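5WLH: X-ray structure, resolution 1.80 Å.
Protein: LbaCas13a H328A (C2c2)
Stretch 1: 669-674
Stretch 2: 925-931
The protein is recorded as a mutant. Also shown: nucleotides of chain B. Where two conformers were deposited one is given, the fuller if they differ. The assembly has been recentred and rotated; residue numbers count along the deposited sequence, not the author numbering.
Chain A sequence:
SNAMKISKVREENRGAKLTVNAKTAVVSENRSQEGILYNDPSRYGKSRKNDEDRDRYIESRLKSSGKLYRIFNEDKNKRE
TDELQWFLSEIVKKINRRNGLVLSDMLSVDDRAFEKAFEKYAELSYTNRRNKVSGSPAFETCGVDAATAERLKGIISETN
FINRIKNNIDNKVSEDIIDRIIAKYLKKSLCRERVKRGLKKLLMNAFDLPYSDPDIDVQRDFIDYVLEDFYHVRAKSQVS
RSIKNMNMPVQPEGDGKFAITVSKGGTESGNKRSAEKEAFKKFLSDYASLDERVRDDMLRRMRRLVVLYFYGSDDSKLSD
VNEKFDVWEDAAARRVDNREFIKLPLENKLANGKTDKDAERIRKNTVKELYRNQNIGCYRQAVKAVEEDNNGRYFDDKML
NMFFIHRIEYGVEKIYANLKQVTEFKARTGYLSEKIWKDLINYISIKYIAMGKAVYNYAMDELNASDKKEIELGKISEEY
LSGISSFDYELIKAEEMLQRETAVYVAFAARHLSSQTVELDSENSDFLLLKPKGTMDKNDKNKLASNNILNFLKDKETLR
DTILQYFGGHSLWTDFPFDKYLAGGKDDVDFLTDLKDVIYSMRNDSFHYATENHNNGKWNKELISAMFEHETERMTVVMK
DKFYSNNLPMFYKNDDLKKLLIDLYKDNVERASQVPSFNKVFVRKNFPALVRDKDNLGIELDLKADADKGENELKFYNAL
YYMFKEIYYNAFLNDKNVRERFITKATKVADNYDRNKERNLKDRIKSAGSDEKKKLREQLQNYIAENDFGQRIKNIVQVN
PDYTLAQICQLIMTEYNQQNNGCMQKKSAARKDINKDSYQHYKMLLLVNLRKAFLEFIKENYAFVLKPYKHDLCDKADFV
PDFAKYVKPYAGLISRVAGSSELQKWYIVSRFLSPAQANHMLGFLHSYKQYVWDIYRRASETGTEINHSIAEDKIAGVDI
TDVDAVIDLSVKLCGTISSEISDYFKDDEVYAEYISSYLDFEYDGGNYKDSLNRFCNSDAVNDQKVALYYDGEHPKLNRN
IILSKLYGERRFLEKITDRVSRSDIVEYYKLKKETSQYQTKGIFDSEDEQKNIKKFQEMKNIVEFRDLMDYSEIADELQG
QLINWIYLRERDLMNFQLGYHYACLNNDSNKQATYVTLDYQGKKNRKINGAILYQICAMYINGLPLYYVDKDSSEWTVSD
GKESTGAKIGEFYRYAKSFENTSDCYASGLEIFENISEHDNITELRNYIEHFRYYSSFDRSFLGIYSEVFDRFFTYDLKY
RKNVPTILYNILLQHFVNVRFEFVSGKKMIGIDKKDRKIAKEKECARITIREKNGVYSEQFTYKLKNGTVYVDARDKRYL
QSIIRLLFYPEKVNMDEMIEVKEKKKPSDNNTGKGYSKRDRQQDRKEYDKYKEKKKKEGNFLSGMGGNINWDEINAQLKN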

# COMPACT_ATOMS: atom_id res chain seq x y z
N VAL A 669 -11.96 -12.48 22.17
CA VAL A 669 -11.06 -13.21 21.29
C VAL A 669 -10.25 -12.20 20.49
O VAL A 669 -10.83 -11.33 19.82
N GLU A 670 -8.93 -12.29 20.59
CA GLU A 670 -8.02 -11.49 19.78
C GLU A 670 -7.65 -12.29 18.53
O GLU A 670 -6.96 -13.31 18.63
N ARG A 671 -8.13 -11.86 17.38
CA ARG A 671 -7.85 -12.58 16.15
C ARG A 671 -6.44 -12.31 15.66
O ARG A 671 -5.94 -11.19 15.74
N ALA A 672 -5.84 -13.34 15.08
CA ALA A 672 -4.52 -13.23 14.49
C ALA A 672 -4.64 -12.91 13.02
O ALA A 672 -5.56 -13.36 12.33
N SER A 673 -3.70 -12.10 12.53
CA SER A 673 -3.72 -11.80 11.11
C SER A 673 -3.18 -12.98 10.30
O SER A 673 -2.60 -13.94 10.83
N GLN A 674 -3.37 -12.88 8.98
CA GLN A 674 -2.86 -13.85 8.01
C GLN A 674 -3.27 -15.27 8.37
O GLN A 674 -2.50 -16.22 8.24
N LEU A 925 -4.53 -3.31 12.99
CA LEU A 925 -3.94 -3.61 14.28
C LEU A 925 -3.38 -5.02 14.29
O LEU A 925 -2.26 -5.25 14.77
N HIS A 926 -4.16 -5.99 13.79
CA HIS A 926 -3.67 -7.36 13.73
C HIS A 926 -2.41 -7.48 12.90
O HIS A 926 -1.48 -8.22 13.27
N SER A 927 -2.39 -6.81 11.75
CA SER A 927 -1.23 -6.88 10.86
C SER A 927 -0.02 -6.26 11.53
O SER A 927 1.10 -6.78 11.42
N TYR A 928 -0.22 -5.15 12.25
CA TYR A 928 0.86 -4.56 13.02
C TYR A 928 1.43 -5.55 14.03
O TYR A 928 2.65 -5.74 14.14
N LYS A 929 0.55 -6.18 14.81
CA LYS A 929 1.03 -7.05 15.89
C LYS A 929 1.82 -8.23 15.32
O LYS A 929 2.88 -8.59 15.85
N GLN A 930 1.33 -8.81 14.23
CA GLN A 930 2.00 -9.95 13.63
C GLN A 930 3.33 -9.55 13.03
O GLN A 930 4.30 -10.31 13.11
N TYR A 931 3.39 -8.38 12.39
CA TYR A 931 4.64 -7.91 11.79
C TYR A 931 5.70 -7.71 12.87
O TYR A 931 6.83 -8.20 12.75

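An extended segment with no regular secondary structure, 669-674, lies against one face of a helix, 925-931, and the two residues that cover the most surface are Ser673 and His926. Their CA atoms are the nearest pair of CA atoms across the contact, 5.2 Å apart, and both CA-to-CB bonds point toward the opposing stretch. A small side chain suits so close an approach: Ser673 CB sits 3.7 Å from His926 CB and 3.9 Å from Ser927 N.

Ser673 takes the p rotamer. Its OG lies 3.1 Å from Gln930 CB and gives a weak hydrogen bond to the carbonyl of His926, OG to O 3.5 Å. That carbonyl already accepts the helical bond from Gln930 N at 3.0 Å, and it also receives water 2, whose oxygen is 2.7 Å from His926 O. The same water accepts from Ser673 N at 3.0 Å, so backbone is tied to backbone through solvent beside the weaker direct link.

His926, in the m rotamer, sends its ring along the loop to Arg671. The carbonyl oxygen Arg671 O sits over one ring face, 3.2 Å from His926 CD2, and Arg671 CB is 3.6 Å from His926 CE1. Although Arg671 O also comes close to NE2, the angle is too poor for a hydrogen bond; His926 NE2 instead meets water 1 at 3.0 Å. This water accepts from Arg671 N at 3.0 Å and donates weakly to Val669 O at 3.5 Å, bridging the imidazole to the loop backbone.

Farther along the helix, Lys929 points toward the loop with all four chi angles t. Its extended chain reaches Glu670, whose own CA-to-CB bond points sideways but whose t, t side chain brings the carboxylate nearer. Lys929 NZ donates to Glu670 OE2 at 2.6 Å, a short salt bridge between two partly exposed residues.

Several other polar ends reach the RNA. Arg671 (m, t, t) packs its CB on the histidine while its guanidinium leads away to U35, with NH1 2.7 Å from OP1 and NH2 3.1 Å from OP2. Gln930 (t, m) backs Ser673 with its CB, yet its OE1 accepts from A25 N6 at 2.8 Å. Tyr931, t and clear of the loop, lays a ring face against the A25 base and donates from OH to O2' at 2.6 Å.

The rule to read here is economical: a serine where the CA atoms come nearest, a histidine ring against the loop, one water joining main chain to main chain and one joining the imidazole to the loop backbone, a salt bridge between Lys929 and Glu670, and two side chains, Arg671 and Gln930, that pack at CB and bind nucleotides at their tips.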

# COMPACT_ATOMS: atom_id res chain seq x y z
CB VAL A 669 -11.83 -14.17 20.37
CG1 VAL A 669 -10.88 -14.89 19.44
CG2 VAL A 669 -12.65 -15.15 21.21
CB GLU A 670 -6.77 -11.14 20.58
CG GLU A 670 -5.85 -10.16 19.90
CD GLU A 670 -4.78 -9.67 20.86
OE1 GLU A 670 -4.76 -10.17 22.00
OE2 GLU A 670 -3.97 -8.79 20.48
CB ARG A 671 -8.83 -12.18 15.06
CG ARG A 671 -10.17 -12.76 15.28
CD ARG A 671 -11.01 -12.48 14.08
NE ARG A 671 -12.41 -12.45 14.45
CZ ARG A 671 -13.37 -12.08 13.62
NH1 ARG A 671 -13.05 -11.75 12.37
NH2 ARG A 671 -14.63 -12.07 14.03
CB ALA A 672 -3.72 -14.53 14.68
CB SER A 673 -2.87 -10.56 10.82
OG SER A 673 -1.54 -10.91 11.04
CB GLN A 674 -1.35 -13.74 7.83
CG GLN A 674 -0.88 -12.50 7.04
CD GLN A 674 -0.93 -12.66 5.51
OE1 GLN A 674 -1.32 -13.70 4.99
NE2 GLN A 674 -0.53 -11.61 4.79
CB LEU A 925 -4.98 -3.44 15.38
CG LEU A 925 -4.39 -3.70 16.77
CD1 LEU A 925 -3.50 -2.53 17.14
CD2 LEU A 925 -5.53 -3.86 17.80
CB HIS A 926 -4.73 -8.26 13.12
CG HIS A 926 -5.98 -8.34 13.92
ND1 HIS A 926 -7.17 -8.78 13.37
CD2 HIS A 926 -6.24 -8.04 15.21
CE1 HIS A 926 -8.11 -8.75 14.30
NE2 HIS A 926 -7.58 -8.30 15.42
CB SER A 927 -1.55 -6.17 9.54
OG SER A 927 -2.52 -6.91 8.80
CB TYR A 928 0.35 -3.30 13.73
CG TYR A 928 1.32 -2.76 14.75
CD1 TYR A 928 2.39 -1.96 14.34
CD2 TYR A 928 1.19 -3.04 16.09
CE1 TYR A 928 3.29 -1.49 15.23
CE2 TYR A 928 2.11 -2.55 17.02
CZ TYR A 928 3.15 -1.76 16.57
OH TYR A 928 4.08 -1.24 17.42
CB LYS A 929 -0.14 -7.54 16.72
CG LYS A 929 0.29 -8.36 17.95
CD LYS A 929 -0.93 -8.81 18.75
CE LYS A 929 -0.49 -9.55 20.02
NZ LYS A 929 -1.59 -9.66 21.01
CB GLN A 930 1.12 -10.57 12.54
CG GLN A 930 1.53 -12.01 12.20
CD GLN A 930 2.64 -12.10 11.19
OE1 GLN A 930 2.87 -11.18 10.41
NE2 GLN A 930 3.33 -13.26 11.17
CB TYR A 931 4.36 -6.61 11.02
CG TYR A 931 5.43 -6.06 10.11
CD1 TYR A 931 6.58 -6.78 9.78
CD2 TYR A 931 5.28 -4.79 9.57
CE1 TYR A 931 7.55 -6.23 8.94
CE2 TYR A 931 6.22 -4.25 8.74
CZ TYR A 931 7.36 -4.96 8.44
OH TYR A 931 8.28 -4.36 7.61
P A B 25 11.70 -8.78 1.93
OP1 A B 25 12.41 -9.59 2.97
OP2 A B 25 11.51 -9.34 0.57
O5' A B 25 10.28 -8.41 2.53
C5' A B 25 9.41 -7.50 1.88
C4' A B 25 8.79 -6.54 2.87
O4' A B 25 7.80 -7.24 3.67
C3' A B 25 9.77 -5.91 3.86
O3' A B 25 9.38 -4.57 4.09
C2' A B 25 9.52 -6.69 5.14
O2' A B 25 9.85 -5.98 6.32
C1' A B 25 8.02 -6.94 5.03
N9 A B 25 7.55 -8.02 5.89
C8 A B 25 8.23 -9.14 6.28
N7 A B 25 7.56 -9.90 7.11
C5 A B 25 6.36 -9.21 7.27
C6 A B 25 5.22 -9.50 8.03
N6 A B 25 5.11 -10.59 8.79
N1 A B 25 4.20 -8.61 8.00
C2 A B 25 4.31 -7.51 7.24
N3 A B 25 5.35 -7.14 6.49
C4 A B 25 6.34 -8.05 6.55
P A B 32 -4.93 -12.36 -1.59
OP1 A B 32 -5.56 -13.59 -2.15
OP2 A B 32 -5.44 -11.03 -2.01
O5' A B 32 -5.01 -12.40 0.01
C5' A B 32 -4.46 -13.49 0.74
C4' A B 32 -4.31 -13.16 2.20
O4' A B 32 -3.29 -12.14 2.37
C3' A B 32 -5.55 -12.58 2.86
O3' A B 32 -6.40 -13.62 3.31
C2' A B 32 -4.97 -11.75 4.00
O2' A B 32 -4.63 -12.61 5.08
C1' A B 32 -3.67 -11.23 3.38
N9 A B 32 -3.80 -9.89 2.76
C8 A B 32 -4.16 -9.62 1.46
N7 A B 32 -4.17 -8.34 1.15
C5 A B 32 -3.77 -7.73 2.34
C6 A B 32 -3.57 -6.37 2.67
N6 A B 32 -3.76 -5.36 1.81
N1 A B 32 -3.18 -6.08 3.93
C2 A B 32 -2.99 -7.10 4.79
N3 A B 32 -3.14 -8.41 4.58
C4 A B 32 -3.54 -8.66 3.33
P U B 35 -16.21 -10.32 11.11
OP1 U B 35 -14.84 -9.93 11.54
OP2 U B 35 -16.91 -11.22 12.06
O5' U B 35 -17.11 -9.05 10.85
C5' U B 35 -17.70 -8.33 11.91
C4' U B 35 -18.58 -7.26 11.34
O4' U B 35 -17.78 -6.32 10.58
C3' U B 35 -19.61 -7.75 10.34
O3' U B 35 -20.74 -8.27 11.00
C2' U B 35 -19.90 -6.51 9.51
O2' U B 35 -20.86 -5.69 10.16
C1' U B 35 -18.54 -5.80 9.51
N1 U B 35 -17.80 -6.05 8.26
C2 U B 35 -18.14 -5.23 7.20
O2 U B 35 -18.95 -4.34 7.29
N3 U B 35 -17.46 -5.49 6.04
C4 U B 35 -16.52 -6.48 5.83
O4 U B 35 -16.03 -6.58 4.71
C5 U B 35 -16.24 -7.29 6.97
C6 U B 35 -16.87 -7.05 8.12
O HOH W 1 -9.66 -9.33 17.25
O HOH W 2 -2.17 -10.50 14.61